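Local coordinates for CalG4 (Micromonospora echinospora, PDB 3IA7), which belongs to the GT-B structural clan, with two Rossmann-like domains each built round a parallel beta sheet, and is modelled with bound calcium, at residues F9-G14 with V107-P112; R85-I90 with F113-L118. One frame throughout, in Å; residues are numbered along the deposited sequence.

Contact 1: F9-G14 with V107-P112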
loop_
_atom_site.group_PDB
_atom_site.type_symbol
_atom_site.label_atom_id
_atom_site.label_comp_id
_atom_site.label_asym_id
_atom_site.label_seq_id
_atom_site.Cartn_x
_atom_site.Cartn_y
_atom_site.Cartn_z
ATOM N N PHE A 9 -14.267 -15.320 -3.039
ATOM C CA PHE A 9 -14.203 -14.651 -1.729
ATOM C C PHE A 9 -15.599 -14.185 -1.344
ATOM O O PHE A 9 -16.276 -13.489 -2.087
ATOM C CB PHE A 9 -13.295 -13.419 -1.789
ATOM C CG PHE A 9 -11.845 -13.714 -1.727
ATOM C CD1 PHE A 9 -11.206 -14.435 -2.743
ATOM C CD2 PHE A 9 -11.080 -13.217 -0.675
ATOM C CE1 PHE A 9 -9.818 -14.694 -2.685
ATOM C CE2 PHE A 9 -9.686 -13.456 -0.611
ATOM C CZ PHE A 9 -9.058 -14.220 -1.627
ATOM N N ALA A 10 -16.034 -14.575 -0.175
ATOM C CA ALA A 10 -17.295 -14.048 0.402
ATOM C C ALA A 10 -16.951 -13.113 1.559
ATOM O O ALA A 10 -16.320 -13.560 2.566
ATOM C CB ALA A 10 -18.186 -15.214 0.891
ATOM N N ASN A 11 -17.365 -11.842 1.466
ATOM C CA ASN A 11 -17.064 -10.882 2.503
ATOM C C ASN A 11 -18.245 -9.939 2.736
ATOM O O ASN A 11 -19.121 -9.776 1.861
ATOM C CB ASN A 11 -15.810 -10.039 2.163
ATOM C CG ASN A 11 -15.040 -9.565 3.437
ATOM O OD1 ASN A 11 -15.548 -9.573 4.568
ATOM N ND2 ASN A 11 -13.784 -9.243 3.248
ATOM N N VAL A 12 -18.286 -9.369 3.930
ATOM C CA VAL A 12 -19.291 -8.370 4.261
ATOM C C VAL A 12 -18.771 -6.997 3.755
ATOM O O VAL A 12 -17.590 -6.837 3.464
ATOM C CB VAL A 12 -19.631 -8.366 5.781
ATOM C CG1 VAL A 12 -18.412 -8.005 6.577
ATOM C CG2 VAL A 12 -20.761 -7.348 6.102
ATOM N N GLN A 13 -19.654 -6.017 3.622
ATOM C CA GLN A 13 -19.159 -4.712 3.225
ATOM C C GLN A 13 -18.517 -4.048 4.461
ATOM O O GLN A 13 -18.796 -4.421 5.596
ATOM C CB GLN A 13 -20.251 -3.883 2.538
ATOM C CG GLN A 13 -21.397 -3.577 3.370
ATOM C CD GLN A 13 -22.239 -2.392 2.858
ATOM O OE1 GLN A 13 -22.062 -1.825 1.724
ATOM N NE2 GLN A 13 -23.199 -2.037 3.689
ATOM N N GLY A 14 -17.646 -3.086 4.251
ATOM C CA GLY A 14 -17.056 -2.383 5.370
ATOM C C GLY A 14 -15.560 -2.444 5.214
ATOM O O GLY A 14 -14.969 -3.510 4.904
ATOM N N VAL A 107 -13.325 -18.723 0.007
ATOM C CA VAL A 107 -12.511 -18.049 1.022
ATOM C C VAL A 107 -13.510 -17.080 1.643
ATOM O O VAL A 107 -14.089 -16.253 0.926
ATOM C CB VAL A 107 -11.337 -17.302 0.375
ATOM C CG1 VAL A 107 -10.542 -16.515 1.456
ATOM C CG2 VAL A 107 -10.393 -18.284 -0.362
ATOM N N TYR A 108 -13.758 -17.180 2.929
ATOM C CA TYR A 108 -14.739 -16.279 3.565
ATOM C C TYR A 108 -14.143 -15.546 4.757
ATOM O O TYR A 108 -13.346 -16.099 5.563
ATOM C CB TYR A 108 -15.972 -17.076 4.031
ATOM C CG TYR A 108 -15.647 -18.181 5.068
ATOM C CD1 TYR A 108 -15.732 -17.907 6.454
ATOM C CD2 TYR A 108 -15.313 -19.481 4.679
ATOM C CE1 TYR A 108 -15.431 -18.883 7.410
ATOM C CE2 TYR A 108 -15.025 -20.520 5.687
ATOM C CZ TYR A 108 -15.098 -20.158 7.052
ATOM O OH TYR A 108 -14.848 -21.082 8.057
ATOM N N ASP A 109 -14.562 -14.295 4.903
ATOM C CA ASP A 109 -14.214 -13.559 6.124
ATOM C C ASP A 109 -15.016 -14.108 7.276
ATOM O O ASP A 109 -16.111 -14.651 7.104
ATOM C CB ASP A 109 -14.511 -12.054 5.940
ATOM C CG ASP A 109 -14.250 -11.244 7.215
ATOM O OD1 ASP A 109 -13.062 -10.977 7.464
ATOM O OD2 ASP A 109 -15.228 -10.899 7.958
ATOM N N VAL A 110 -14.467 -13.973 8.477
ATOM C CA VAL A 110 -15.143 -14.490 9.687
ATOM C C VAL A 110 -16.552 -13.914 9.948
ATOM O O VAL A 110 -17.429 -14.635 10.423
ATOM C CB VAL A 110 -14.239 -14.363 10.934
ATOM C CG1 VAL A 110 -14.003 -12.888 11.257
ATOM C CG2 VAL A 110 -14.854 -15.133 12.162
ATOM N N PHE A 111 -16.804 -12.663 9.585
ATOM C CA PHE A 111 -18.160 -12.119 9.814
ATOM C C PHE A 111 -19.237 -12.934 9.020
ATOM O O PHE A 111 -20.210 -13.437 9.615
ATOM C CB PHE A 111 -18.190 -10.632 9.488
ATOM C CG PHE A 111 -19.574 -9.983 9.647
ATOM C CD1 PHE A 111 -19.794 -9.034 10.642
ATOM C CD2 PHE A 111 -20.614 -10.309 8.787
ATOM C CE1 PHE A 111 -21.096 -8.442 10.792
ATOM C CE2 PHE A 111 -21.913 -9.730 8.934
ATOM C CZ PHE A 111 -22.119 -8.792 9.921
ATOM N N PRO A 112 -19.077 -13.095 7.704
ATOM C CA PRO A 112 -19.965 -14.051 7.006
ATOM C C PRO A 112 -19.562 -15.540 7.074
ATOM O O PRO A 112 -19.654 -16.247 6.057
ATOM C CB PRO A 112 -19.904 -13.541 5.535
ATOM C CG PRO A 112 -18.430 -13.094 5.408
ATOM C CD PRO A 112 -18.205 -12.372 6.743
#
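Phe-9 lays one ring face against the side chain of Val-107. CB of Val-107 stands over the ring centre, 4.0 Å from the centroid, in a CH-pi contact. CG1 of Val-107 rests over CE2. Phe-9 CG is anti to the carbonyl carbon (chi1 -79°), and the two side chains run side by side. The backbones pair as parallel strands. Ala-10 N donates to Val-107 O at 2.8 Å, and Asp-109 N donates to Ala-10 O at 3.0 Å. At and just past the strand ends, side chains continue the contact. Asn-11 OD1 comes 3.0 Å from Asp-109 CB, with the amide and carboxylate planes 25° apart. The same OD1 accepts from Val-12 N, while Asn-11 ND2 is bonded to His-17 O and Tyr-37 OH. Asp-109 OD2 takes Phe-111 N from above the carboxylate plane at 2.9 Å, forming an Asx turn, and also bonds to His-17 ND1. Val-12 crosses Phe-111 at about a right angle. Its CG2 lies over the ring face near the rim, and its CB is 3.7 Å from Phe-111 CD2. Pro-112 CG packs 3.6 Å from Ala-10 O. Strands 6-10 and 105-109 are neighbours inside the sheet, between strands 34-39 and 127-131. Helix 15-30 packs on the Phe-9 side. Helix 75-98 reaches Ala-10 and Pro-112 through Ile-90.

Contact 2: R85-I90 with F113-L118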
loop_
_atom_site.group_PDB
_atom_site.type_symbol
_atom_site.label_atom_id
_atom_site.label_comp_id
_atom_site.label_asym_id
_atom_site.label_seq_id
_atom_site.Cartn_x
_atom_site.Cartn_y
_atom_site.Cartn_z
ATOM N N ARG A 85 -29.355 -12.415 8.758
ATOM C CA ARG A 85 -29.871 -11.967 7.465
ATOM C C ARG A 85 -28.758 -11.547 6.512
ATOM O O ARG A 85 -28.824 -11.849 5.319
ATOM C CB ARG A 85 -30.892 -10.841 7.583
ATOM C CG ARG A 85 -32.231 -11.240 8.235
ATOM C CD ARG A 85 -33.299 -10.180 8.017
ATOM N NE ARG A 85 -32.935 -8.876 8.571
ATOM C CZ ARG A 85 -33.180 -8.493 9.824
ATOM N NH1 ARG A 85 -33.799 -9.314 10.670
ATOM N NH2 ARG A 85 -32.809 -7.280 10.231
ATOM N N GLU A 86 -27.748 -10.857 7.028
ATOM C CA GLU A 86 -26.612 -10.424 6.202
ATOM C C GLU A 86 -25.818 -11.626 5.677
ATOM O O GLU A 86 -25.427 -11.644 4.483
ATOM C CB GLU A 86 -25.660 -9.522 7.038
ATOM C CG GLU A 86 -24.560 -8.824 6.170
ATOM C CD GLU A 86 -25.083 -7.664 5.333
ATOM O OE1 GLU A 86 -26.303 -7.570 5.082
ATOM O OE2 GLU A 86 -24.247 -6.838 4.900
ATOM N N ASN A 87 -25.570 -12.617 6.552
ATOM C CA ASN A 87 -24.980 -13.888 6.085
ATOM C C ASN A 87 -25.831 -14.495 4.948
ATOM O O ASN A 87 -25.295 -14.930 3.928
ATOM C CB ASN A 87 -24.870 -14.875 7.242
ATOM C CG ASN A 87 -23.553 -14.724 7.984
ATOM O OD1 ASN A 87 -22.609 -15.421 7.664
ATOM N ND2 ASN A 87 -23.460 -13.747 8.914
ATOM N N VAL A 88 -27.144 -14.550 5.164
ATOM C CA VAL A 88 -28.072 -15.107 4.148
ATOM C C VAL A 88 -28.067 -14.300 2.812
ATOM O O VAL A 88 -28.140 -14.874 1.705
ATOM C CB VAL A 88 -29.519 -15.250 4.708
ATOM C CG1 VAL A 88 -30.521 -15.623 3.606
ATOM C CG2 VAL A 88 -29.567 -16.335 5.813
ATOM N N ALA A 89 -27.976 -12.982 2.915
ATOM C CA ALA A 89 -27.890 -12.115 1.729
ATOM C C ALA A 89 -26.694 -12.507 0.845
ATOM O O ALA A 89 -26.834 -12.630 -0.374
ATOM C CB ALA A 89 -27.826 -10.630 2.150
ATOM N N ILE A 90 -25.552 -12.722 1.477
ATOM C CA ILE A 90 -24.299 -13.105 0.804
ATOM C C ILE A 90 -24.396 -14.518 0.227
ATOM O O ILE A 90 -24.061 -14.748 -0.960
ATOM C CB ILE A 90 -23.094 -12.999 1.797
ATOM C CG1 ILE A 90 -22.797 -11.493 2.103
ATOM C CG2 ILE A 90 -21.805 -13.710 1.208
ATOM C CD1 ILE A 90 -22.019 -11.288 3.356
ATOM N N PHE A 113 -19.206 -16.056 8.261
ATOM C CA PHE A 113 -18.708 -17.423 8.273
ATOM C C PHE A 113 -19.854 -18.408 8.010
ATOM O O PHE A 113 -19.584 -19.470 7.492
ATOM C CB PHE A 113 -18.008 -17.788 9.573
ATOM C CG PHE A 113 -18.954 -18.073 10.728
ATOM C CD1 PHE A 113 -19.279 -19.396 11.048
ATOM C CD2 PHE A 113 -19.472 -17.050 11.510
ATOM C CE1 PHE A 113 -20.167 -19.739 12.120
ATOM C CE2 PHE A 113 -20.335 -17.375 12.633
ATOM C CZ PHE A 113 -20.654 -18.730 12.926
ATOM N N ILE A 114 -21.096 -18.061 8.397
ATOM C CA ILE A 114 -22.206 -18.950 8.119
ATOM C C ILE A 114 -22.391 -19.103 6.598
ATOM O O ILE A 114 -22.447 -20.209 6.059
ATOM C CB ILE A 114 -23.515 -18.500 8.809
ATOM C CG1 ILE A 114 -23.295 -18.485 10.341
ATOM C CG2 ILE A 114 -24.664 -19.422 8.396
ATOM C CD1 ILE A 114 -24.309 -17.691 11.106
ATOM N N ALA A 115 -22.415 -17.991 5.905
ATOM C CA ALA A 115 -22.484 -18.027 4.423
ATOM C C ALA A 115 -21.334 -18.814 3.854
ATOM O O ALA A 115 -21.503 -19.648 2.984
ATOM C CB ALA A 115 -22.443 -16.574 3.868
ATOM N N GLY A 116 -20.129 -18.568 4.350
ATOM C CA GLY A 116 -18.987 -19.212 3.715
ATOM C C GLY A 116 -19.002 -20.706 3.863
ATOM O O GLY A 116 -18.751 -21.444 2.917
ATOM N N ARG A 117 -19.274 -21.150 5.084
ATOM C CA ARG A 117 -19.275 -22.580 5.385
ATOM C C ARG A 117 -20.474 -23.308 4.723
ATOM O O ARG A 117 -20.336 -24.441 4.282
ATOM C CB ARG A 117 -19.271 -22.802 6.895
ATOM C CG ARG A 117 -17.982 -22.301 7.559
ATOM C CD ARG A 117 -17.937 -22.761 9.005
ATOM N NE ARG A 117 -17.925 -24.221 9.057
ATOM C CZ ARG A 117 -18.378 -24.936 10.076
ATOM N NH1 ARG A 117 -18.823 -24.341 11.170
ATOM N NH2 ARG A 117 -18.363 -26.252 9.995
ATOM N N LEU A 118 -21.623 -22.641 4.635
ATOM C CA LEU A 118 -22.780 -23.245 3.928
ATOM C C LEU A 118 -22.554 -23.377 2.384
ATOM O O LEU A 118 -22.949 -24.354 1.783
ATOM C CB LEU A 118 -24.090 -22.514 4.293
ATOM C CG LEU A 118 -24.468 -22.665 5.818
ATOM C CD1 LEU A 118 -25.810 -21.903 6.035
ATOM C CD2 LEU A 118 -24.596 -24.165 6.237
#
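Asn-87 points its amide at the first turn of helix 113-123 and crosses Ile-114 at about a right angle. Its OD1 accepts from Ala-115 N at 3.1 Å. The bond is nearly straight, 168° at the hydrogen, and the donor lies in the carbonyl plane on a lone pair. OD1 is also 3.4 Å from Ile-114 CB, which packs against the amide. The other end of the amide is held from its own helix and the loop: ND2 donates to Tyr-83 O and, weakly, to Phe-111 O. These bonds at both ends fix the rotation of the amide. Ala-115 turns its CB toward helix 75-98. That methyl sits 3.3 Å from Asn-87 O and 4.0 Å from Ile-90 CG2. The axes of segments 85-90 and 113-118 come within 8.1 Å at a crossing angle of -38°, and the small Ala-115 lies at this close approach. Ala-115 N lies in the first turn of its helix, where backbone N-H groups lack carbonyl partners within the helix. Asn-87 OD1 supplies one from the neighbouring helix. The arrangement is close packing of two helices on the same face of a Rossmann-like parallel sheet.

Overall arrangement
Both contacts belong to the N-terminal Rossmann-like domain, and their centres are about 9 Å apart. Contact 1 joins two neighbouring strands of its parallel sheet at their C-terminal ends. Contact 2 joins helices 75-98 and 113-123, which flank strand 105-109 in sequence. The segments alternate along the chain: 9-14, 85-90, 107-112, 113-118. The last two are continuous, so the loop after strand 105-109 leads straight into the helix of contact 2. The contacts also touch directly, with Pro-112 CA 3.0 Å from Asn-87 OD1 and Tyr-108 CD1 3.5 Å from Phe-113 CA. Where they touch, the C-terminal ends of the two strands meet the helices packed on the Ala-10 and Tyr-108 face.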